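Local coordinates for protein nucleotidyltransferase (PDB 1WWP) that is of unknown function but probably serves as a helical substrate-binding protein or domain associated with a nucleotidyltransferase, at residues A[8-13]-A[109-114]; A[32-37]-A[78-83]; A[44-47]-A[51-54]. All coordinates share one frame; numbering follows the deposited sequence.

Contact 1 of 3, residues A[8-13]-A[109-114]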
loop_
_atom_site.group_PDB
_atom_site.type_symbol
_atom_site.label_atom_id
_atom_site.label_comp_id
_atom_site.label_asym_id
_atom_site.label_seq_id
_atom_site.Cartn_x
_atom_site.Cartn_y
_atom_site.Cartn_z
ATOM N N THR A 8 7.339 4.015 -13.937
ATOM C CA THR A 8 6.634 5.065 -13.213
ATOM C C THR A 8 7.326 5.299 -11.874
ATOM O O THR A 8 7.370 6.429 -11.376
ATOM C CB THR A 8 5.175 4.675 -12.997
ATOM O OG1 THR A 8 5.111 3.497 -12.185
ATOM C CG2 THR A 8 4.521 4.370 -14.336
ATOM N N LEU A 9 7.882 4.237 -11.298
ATOM C CA LEU A 9 8.596 4.361 -10.029
ATOM C C LEU A 9 9.856 5.213 -10.211
ATOM O O LEU A 9 10.113 6.135 -9.430
ATOM C CB LEU A 9 9.000 2.978 -9.494
ATOM C CG LEU A 9 10.017 2.976 -8.337
ATOM C CD1 LEU A 9 9.451 3.746 -7.169
ATOM C CD2 LEU A 9 10.347 1.566 -7.921
ATOM N N LYS A 10 10.644 4.890 -11.235
ATOM C CA LYS A 10 11.882 5.615 -11.494
ATOM C C LYS A 10 11.663 7.109 -11.709
ATOM O O LYS A 10 12.556 7.914 -11.443
ATOM C CB LYS A 10 12.622 4.990 -12.679
ATOM C CG LYS A 10 13.209 3.629 -12.333
ATOM C CD LYS A 10 14.084 3.061 -13.435
ATOM C CE LYS A 10 13.277 2.691 -14.669
ATOM N NZ LYS A 10 14.157 2.108 -15.722
ATOM N N GLU A 11 10.471 7.478 -12.170
ATOM C CA GLU A 11 10.143 8.881 -12.370
ATOM C C GLU A 11 10.287 9.648 -11.057
ATOM O O GLU A 11 10.665 10.817 -11.053
ATOM C CB GLU A 11 8.697 9.041 -12.842
ATOM C CG GLU A 11 8.387 8.492 -14.219
ATOM C CD GLU A 11 6.997 8.894 -14.686
ATOM O OE1 GLU A 11 6.719 10.109 -14.716
ATOM O OE2 GLU A 11 6.184 8.006 -15.026
ATOM N N LEU A 12 9.989 8.987 -9.944
ATOM C CA LEU A 12 10.024 9.646 -8.646
ATOM C C LEU A 12 11.091 9.156 -7.679
ATOM O O LEU A 12 11.529 9.905 -6.814
ATOM C CB LEU A 12 8.663 9.495 -7.969
ATOM C CG LEU A 12 7.418 10.022 -8.682
ATOM C CD1 LEU A 12 6.165 9.409 -8.055
ATOM C CD2 LEU A 12 7.380 11.529 -8.590
ATOM N N ALA A 13 11.499 7.899 -7.817
ATOM C CA ALA A 13 12.484 7.321 -6.904
ATOM C C ALA A 13 13.848 8.011 -6.891
ATOM O O ALA A 13 14.583 7.920 -5.909
ATOM C CB ALA A 13 12.656 5.840 -7.206
ATOM N N LEU A 109 17.898 -2.503 -8.529
ATOM C CA LEU A 109 17.899 -3.958 -8.355
ATOM C C LEU A 109 16.829 -4.619 -9.228
ATOM O O LEU A 109 17.111 -5.564 -9.968
ATOM C CB LEU A 109 17.644 -4.310 -6.885
ATOM C CG LEU A 109 18.040 -5.678 -6.303
ATOM C CD1 LEU A 109 16.826 -6.291 -5.651
ATOM C CD2 LEU A 109 18.613 -6.603 -7.369
HETATM N N MSE A 110 15.604 -4.108 -9.150
HETATM C CA MSE A 110 14.509 -4.671 -9.920
HETATM C C MSE A 110 14.711 -4.548 -11.411
HETATM O O MSE A 110 14.376 -5.465 -12.165
HETATM C CB MSE A 110 13.180 -4.030 -9.512
HETATM C CG MSE A 110 12.775 -4.379 -8.081
HETATM SE SE MSE A 110 10.967 -3.935 -7.533
HETATM C CE MSE A 110 11.204 -2.108 -6.920
ATOM N N GLU A 111 15.258 -3.414 -11.838
ATOM C CA GLU A 111 15.510 -3.171 -13.252
ATOM C C GLU A 111 16.528 -4.184 -13.773
ATOM O O GLU A 111 16.373 -4.742 -14.854
ATOM C CB GLU A 111 16.038 -1.743 -13.445
ATOM C CG GLU A 111 16.224 -1.321 -14.901
ATOM C CD GLU A 111 16.618 0.150 -15.053
ATOM O OE1 GLU A 111 16.619 0.642 -16.203
ATOM O OE2 GLU A 111 16.929 0.813 -14.035
ATOM N N GLN A 112 17.566 -4.421 -12.984
ATOM C CA GLN A 112 18.620 -5.352 -13.358
ATOM C C GLN A 112 18.160 -6.799 -13.325
ATOM O O GLN A 112 18.527 -7.594 -14.191
ATOM C CB GLN A 112 19.823 -5.187 -12.425
ATOM C CG GLN A 112 20.657 -3.952 -12.688
ATOM C CD GLN A 112 21.798 -3.818 -11.707
ATOM O OE1 GLN A 112 22.515 -4.782 -11.438
ATOM N NE2 GLN A 112 21.980 -2.618 -11.168
ATOM N N VAL A 113 17.363 -7.153 -12.327
ATOM C CA VAL A 113 16.901 -8.534 -12.249
ATOM C C VAL A 113 15.959 -8.817 -13.399
ATOM O O VAL A 113 16.109 -9.815 -14.082
ATOM C CB VAL A 113 16.191 -8.825 -10.916
ATOM C CG1 VAL A 113 15.753 -10.300 -10.865
ATOM C CG2 VAL A 113 17.133 -8.525 -9.765
ATOM N N LEU A 114 14.996 -7.930 -13.630
ATOM C CA LEU A 114 14.044 -8.145 -14.714
ATOM C C LEU A 114 14.781 -8.363 -16.029
ATOM O O LEU A 114 14.390 -9.212 -16.837
ATOM C CB LEU A 114 13.083 -6.959 -14.824
ATOM C CG LEU A 114 12.100 -6.838 -13.657
ATOM C CD1 LEU A 114 11.231 -5.603 -13.821
ATOM C CD2 LEU A 114 11.255 -8.092 -13.585
#
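Lys10 and Glu111 form a salt bridge between helix 2-13 and helix 93-116, the first and last helices of this all-helical bundle. Lys10 NZ lies 2.9 Å from Glu111 OE1; as a hydrogen bond it is weak, so the attraction is probably more of charge than of a directed bond. The lysine chain bends once, at chi3 (-68°), and its CD comes within 3.7 Å of Glu111 OE2, while the glutamate runs extended and meets it at about a right angle. OE1 is thus engaged by the ammonium and OE2 rests beside the lysine methylenes. Were this lysine an alanine, the Glu111 carboxylate would probably lose its cationic mate, and the two helices this polar tie. Backbone groups are served locally: Leu9 O accepts from both Leu12 N and Ala13 N, and Leu114 N donates to Met110 O. Thr8 OG1 is hydrogen-bonded to Ala5 O and Tyr32 OH, and Thr8 O to Arg29 NH1, linking this helix to helix 20-49. On the buried side of the ion pair, the selenomethionine Met110 reaches on toward Thr33 and Phe37, and its methyl CE meets Leu9 CD2 at 3.9 Å.

Contact 2 of 3, residues A[32-37]-A[78-83]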
loop_
_atom_site.group_PDB
_atom_site.type_symbol
_atom_site.label_atom_id
_atom_site.label_comp_id
_atom_site.label_asym_id
_atom_site.label_seq_id
_atom_site.Cartn_x
_atom_site.Cartn_y
_atom_site.Cartn_z
ATOM N N TYR A 32 3.120 -1.283 -5.953
ATOM C CA TYR A 32 2.694 -2.075 -7.093
ATOM C C TYR A 32 3.823 -2.578 -7.973
ATOM O O TYR A 32 3.651 -3.553 -8.699
ATOM C CB TYR A 32 1.608 -1.350 -7.910
ATOM C CG TYR A 32 1.965 -0.068 -8.629
ATOM C CD1 TYR A 32 2.834 -0.069 -9.715
ATOM C CD2 TYR A 32 1.317 1.133 -8.297
ATOM C CE1 TYR A 32 3.043 1.101 -10.474
ATOM C CE2 TYR A 32 1.515 2.299 -9.041
ATOM C CZ TYR A 32 2.372 2.278 -10.131
ATOM O OH TYR A 32 2.522 3.423 -10.886
ATOM N N THR A 33 4.987 -1.940 -7.899
ATOM C CA THR A 33 6.119 -2.406 -8.676
ATOM C C THR A 33 6.682 -3.657 -8.007
ATOM O O THR A 33 7.107 -4.610 -8.665
ATOM C CB THR A 33 7.243 -1.344 -8.737
ATOM O OG1 THR A 33 6.779 -0.198 -9.462
ATOM C CG2 THR A 33 8.492 -1.934 -9.403
ATOM N N PHE A 34 6.702 -3.632 -6.682
ATOM C CA PHE A 34 7.184 -4.762 -5.899
ATOM C C PHE A 34 6.327 -5.997 -6.166
ATOM O O PHE A 34 6.844 -7.082 -6.431
ATOM C CB PHE A 34 7.099 -4.422 -4.416
ATOM C CG PHE A 34 7.380 -5.579 -3.514
ATOM C CD1 PHE A 34 6.336 -6.350 -3.000
ATOM C CD2 PHE A 34 8.689 -5.888 -3.151
ATOM C CE1 PHE A 34 6.592 -7.407 -2.132
ATOM C CE2 PHE A 34 8.958 -6.948 -2.281
ATOM C CZ PHE A 34 7.902 -7.708 -1.773
ATOM N N GLU A 35 5.014 -5.822 -6.064
ATOM C CA GLU A 35 4.091 -6.926 -6.279
ATOM C C GLU A 35 4.281 -7.526 -7.663
ATOM O O GLU A 35 4.303 -8.748 -7.816
ATOM C CB GLU A 35 2.650 -6.457 -6.102
ATOM C CG GLU A 35 2.363 -5.796 -4.737
ATOM C CD GLU A 35 2.651 -6.697 -3.522
ATOM O OE1 GLU A 35 2.412 -7.925 -3.601
ATOM O OE2 GLU A 35 3.096 -6.165 -2.481
ATOM N N ALA A 36 4.422 -6.671 -8.670
ATOM C CA ALA A 36 4.623 -7.152 -10.033
ATOM C C ALA A 36 5.994 -7.796 -10.142
ATOM O O ALA A 36 6.194 -8.746 -10.889
ATOM C CB ALA A 36 4.514 -5.999 -11.037
ATOM N N PHE A 37 6.948 -7.279 -9.384
ATOM C CA PHE A 37 8.289 -7.828 -9.443
ATOM C C PHE A 37 8.395 -9.255 -8.872
ATOM O O PHE A 37 8.907 -10.143 -9.537
ATOM C CB PHE A 37 9.263 -6.910 -8.711
ATOM C CG PHE A 37 10.656 -7.437 -8.668
ATOM C CD1 PHE A 37 11.437 -7.462 -9.817
ATOM C CD2 PHE A 37 11.180 -7.957 -7.483
ATOM C CE1 PHE A 37 12.730 -7.998 -9.795
ATOM C CE2 PHE A 37 12.465 -8.496 -7.447
ATOM C CZ PHE A 37 13.247 -8.516 -8.611
ATOM N N LEU A 78 15.288 -8.943 0.279
ATOM C CA LEU A 78 14.600 -9.298 1.515
ATOM C C LEU A 78 14.294 -8.040 2.321
ATOM O O LEU A 78 13.312 -7.985 3.069
ATOM C CB LEU A 78 15.466 -10.256 2.344
ATOM C CG LEU A 78 15.679 -11.651 1.751
ATOM C CD1 LEU A 78 16.817 -12.357 2.473
ATOM C CD2 LEU A 78 14.385 -12.450 1.847
ATOM N N GLY A 79 15.136 -7.024 2.168
ATOM C CA GLY A 79 14.896 -5.791 2.887
ATOM C C GLY A 79 13.724 -5.107 2.226
ATOM O O GLY A 79 12.938 -4.411 2.869
HETATM N N MSE A 80 13.608 -5.323 0.920
HETATM C CA MSE A 80 12.531 -4.743 0.139
HETATM C C MSE A 80 11.198 -5.319 0.626
HETATM O O MSE A 80 10.211 -4.603 0.730
HETATM C CB MSE A 80 12.752 -5.073 -1.332
HETATM C CG MSE A 80 12.010 -4.194 -2.303
HETATM SE SE MSE A 80 12.745 -4.386 -4.087
HETATM C CE MSE A 80 11.994 -6.118 -4.553
ATOM N N VAL A 81 11.171 -6.613 0.934
ATOM C CA VAL A 81 9.935 -7.215 1.428
ATOM C C VAL A 81 9.563 -6.598 2.776
ATOM O O VAL A 81 8.405 -6.269 3.013
ATOM C CB VAL A 81 10.050 -8.752 1.554
ATOM C CG1 VAL A 81 8.780 -9.342 2.230
ATOM C CG2 VAL A 81 10.201 -9.368 0.169
ATOM N N ASP A 82 10.540 -6.406 3.655
ATOM C CA ASP A 82 10.223 -5.808 4.949
ATOM C C ASP A 82 9.735 -4.353 4.811
ATOM O O ASP A 82 8.799 -3.943 5.493
ATOM C CB ASP A 82 11.427 -5.912 5.898
ATOM C CG ASP A 82 11.657 -7.348 6.399
ATOM O OD1 ASP A 82 10.668 -8.117 6.515
ATOM O OD2 ASP A 82 12.822 -7.705 6.693
ATOM N N ASP A 83 10.346 -3.576 3.924
ATOM C CA ASP A 83 9.896 -2.199 3.713
ATOM C C ASP A 83 8.476 -2.188 3.146
ATOM O O ASP A 83 7.693 -1.265 3.393
ATOM C CB ASP A 83 10.822 -1.473 2.750
ATOM C CG ASP A 83 12.043 -0.933 3.435
ATOM O OD1 ASP A 83 12.899 -0.350 2.738
ATOM O OD2 ASP A 83 12.140 -1.091 4.676
#
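Phe34 and Phe37 both hold CG anti to the backbone N (chi1 near 180° in each), which sends their rings from helix 20-49 toward Met80 on helix 71-86, whose own CG is likewise anti to its N. The result is an apolar helix-helix interface in the core of the all-helical bundle. The short helical segments run closer to antiparallel than to parallel, with 132° between their directions, and their axes come no nearer than 11.1 Å, a wide spacing bridged by large side chains. Met80, a selenomethionine, bends at chi3 (75°), and this turn carries its methyl between the two aromatic residues. CE lies 3.6 Å from Phe34 CD2 and also 3.6 Å from Phe37 CD2, approaching both rings obliquely. Met80 and Phe34 slide past one another in opposite directions, with Met80 CG 3.8 Å from Phe34 CD2, whereas Phe37 crosses the selenomethionine at about a right angle. No hydrogen bond joins the segments, and the contact rests on apolar packing alone. Around it, Pro56 touches both Phe34 and Val81, bringing helix 56-66 against the same cluster, and Met110 and Val113 of helix 93-116 pack on Phe37. Glu35 pairs with Arg84 and hydrogen-bonds Trp38 NE1, while Asp83 is held by Arg102 and Tyr106. The next residue of helix 71-86 also meets Phe34: Val81 CG2 lies near the ring plane, at its edge, 3.4 Å from Phe34 CZ.

Contact 3 of 3, residues A[44-47]-A[51-54]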
loop_
_atom_site.group_PDB
_atom_site.type_symbol
_atom_site.label_atom_id
_atom_site.label_comp_id
_atom_site.label_asym_id
_atom_site.label_seq_id
_atom_site.Cartn_x
_atom_site.Cartn_y
_atom_site.Cartn_z
ATOM N N TYR A 44 8.762 -17.021 -13.304
ATOM C CA TYR A 44 9.990 -17.404 -13.975
ATOM C C TYR A 44 10.587 -18.660 -13.318
ATOM O O TYR A 44 11.010 -19.593 -13.995
ATOM C CB TYR A 44 11.006 -16.274 -13.889
ATOM C CG TYR A 44 12.332 -16.602 -14.536
ATOM C CD1 TYR A 44 12.528 -16.418 -15.900
ATOM C CD2 TYR A 44 13.389 -17.109 -13.783
ATOM C CE1 TYR A 44 13.738 -16.722 -16.498
ATOM C CE2 TYR A 44 14.607 -17.419 -14.373
ATOM C CZ TYR A 44 14.774 -17.221 -15.733
ATOM O OH TYR A 44 15.981 -17.516 -16.331
ATOM N N LEU A 45 10.663 -18.651 -11.994
ATOM C CA LEU A 45 11.226 -19.786 -11.270
ATOM C C LEU A 45 10.379 -21.031 -11.556
ATOM O O LEU A 45 10.902 -22.128 -11.716
ATOM C CB LEU A 45 11.255 -19.478 -9.770
ATOM C CG LEU A 45 12.370 -18.510 -9.349
ATOM C CD1 LEU A 45 12.077 -17.962 -7.976
ATOM C CD2 LEU A 45 13.732 -19.227 -9.401
ATOM N N ARG A 46 9.071 -20.837 -11.653
ATOM C CA ARG A 46 8.164 -21.940 -11.926
ATOM C C ARG A 46 8.384 -22.532 -13.313
ATOM O O ARG A 46 8.649 -23.723 -13.452
ATOM C CB ARG A 46 6.715 -21.467 -11.805
ATOM C CG ARG A 46 5.677 -22.585 -11.928
ATOM C CD ARG A 46 4.280 -22.067 -11.634
ATOM N NE ARG A 46 3.265 -23.093 -11.841
ATOM C CZ ARG A 46 1.960 -22.903 -11.659
ATOM N NH1 ARG A 46 1.506 -21.722 -11.257
ATOM N NH2 ARG A 46 1.104 -23.894 -11.888
ATOM N N GLU A 47 8.299 -21.683 -14.330
ATOM C CA GLU A 47 8.436 -22.100 -15.718
ATOM C C GLU A 47 9.826 -22.479 -16.208
ATOM O O GLU A 47 9.988 -23.452 -16.954
ATOM C CB GLU A 47 7.869 -21.006 -16.635
ATOM C CG GLU A 47 6.381 -20.699 -16.407
ATOM C CD GLU A 47 5.881 -19.514 -17.228
ATOM O OE1 GLU A 47 6.199 -18.352 -16.883
ATOM O OE2 GLU A 47 5.170 -19.748 -18.230
ATOM N N LEU A 51 10.967 -24.571 -9.951
ATOM C CA LEU A 51 10.993 -24.296 -8.527
ATOM C C LEU A 51 9.759 -23.485 -8.154
ATOM O O LEU A 51 9.440 -22.487 -8.795
ATOM C CB LEU A 51 12.264 -23.530 -8.145
ATOM C CG LEU A 51 13.605 -24.253 -8.322
ATOM C CD1 LEU A 51 14.739 -23.312 -7.918
ATOM C CD2 LEU A 51 13.634 -25.515 -7.470
ATOM N N GLU A 52 9.073 -23.912 -7.103
ATOM C CA GLU A 52 7.862 -23.243 -6.660
ATOM C C GLU A 52 8.013 -22.476 -5.342
ATOM O O GLU A 52 8.392 -23.044 -4.312
ATOM C CB GLU A 52 6.758 -24.280 -6.496
ATOM C CG GLU A 52 6.739 -25.333 -7.583
ATOM C CD GLU A 52 5.846 -24.950 -8.737
ATOM O OE1 GLU A 52 5.023 -24.024 -8.561
ATOM O OE2 GLU A 52 5.957 -25.586 -9.810
ATOM N N GLY A 53 7.703 -21.184 -5.379
ATOM C CA GLY A 53 7.779 -20.360 -4.186
ATOM C C GLY A 53 6.410 -19.745 -3.999
ATOM O O GLY A 53 5.790 -19.331 -4.979
ATOM N N ALA A 54 5.926 -19.680 -2.758
ATOM C CA ALA A 54 4.603 -19.117 -2.500
ATOM C C ALA A 54 4.617 -17.644 -2.083
ATOM O O ALA A 54 3.768 -16.860 -2.507
ATOM C CB ALA A 54 3.899 -19.945 -1.431
#
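Leu51 N donates to Leu45 O across 3.0 Å with an N-H...O angle of 157°, where the chain has turned back beside helix 20-49, which has a wider pi-type turn at 45-47. The donor stands above the carbonyl plane of Leu45. Beside this bond, Leu51 O lies next to Arg46, taking a CA-H...O contact from Arg46 CA at 3.4 Å, whereas Arg46 N is too poorly angled to hydrogen-bond to it. Leu45 CB also packs against Leu51 O, at 3.6 Å, while the ends of the leucines barely meet, Leu45 CD2 being 4.5 Å from Leu51 CD1. Both leucines also pack on helix 56-66, Leu45 against Val59 and Leu62, Leu51 against Glu65 and Val66.

On the solvent side, Arg46 stretches its chain fully from CG to NE, and Glu52 bends at chi2 (-91°) to bring its carboxylate back alongside it. Glu52 OE1 and OE2 settle near the methylenes, with OE2 3.7 Å from Arg46 CG. The salt bridge is long, 3.8 Å from Arg46 NE to Glu52 OE1, and the oxygen lies well out of the guanidinium plane, which is turned 64° from that of the carboxylate. No N-H points at the oxygen, so the pairing is probably one of charges rather than a directed bond. Farther along the loop, Gly53 O accepts a hydrogen bond from Gln42 NE2. The whole is a helix-loop-helix connection, its extended linker folded against the C-terminal part of helix 20-49 before helix 56-66 begins.

Overall arrangement
Helix 20-49 ties the arrangement together: it supplies one segment each to contacts 2 and 3 and packs against both helices of contact 1. Contact 1 brings together the first and last helices, enclosing the other two along the chain, and contact 3 falls between the segments of contact 2. Contacts 1 and 2 have centres about 11 Å apart and touch directly, where helix 93-116 and helix 2-13 each meet helix 20-49, so their apolar parts are continuous. Contact 3 is peripheral, its centre about 17 Å from that of contact 2 and 22 Å from that of contact 1. Contacts 1 and 2 also adjoin the second subunit, placing this part of the bundle beside the dimer interface.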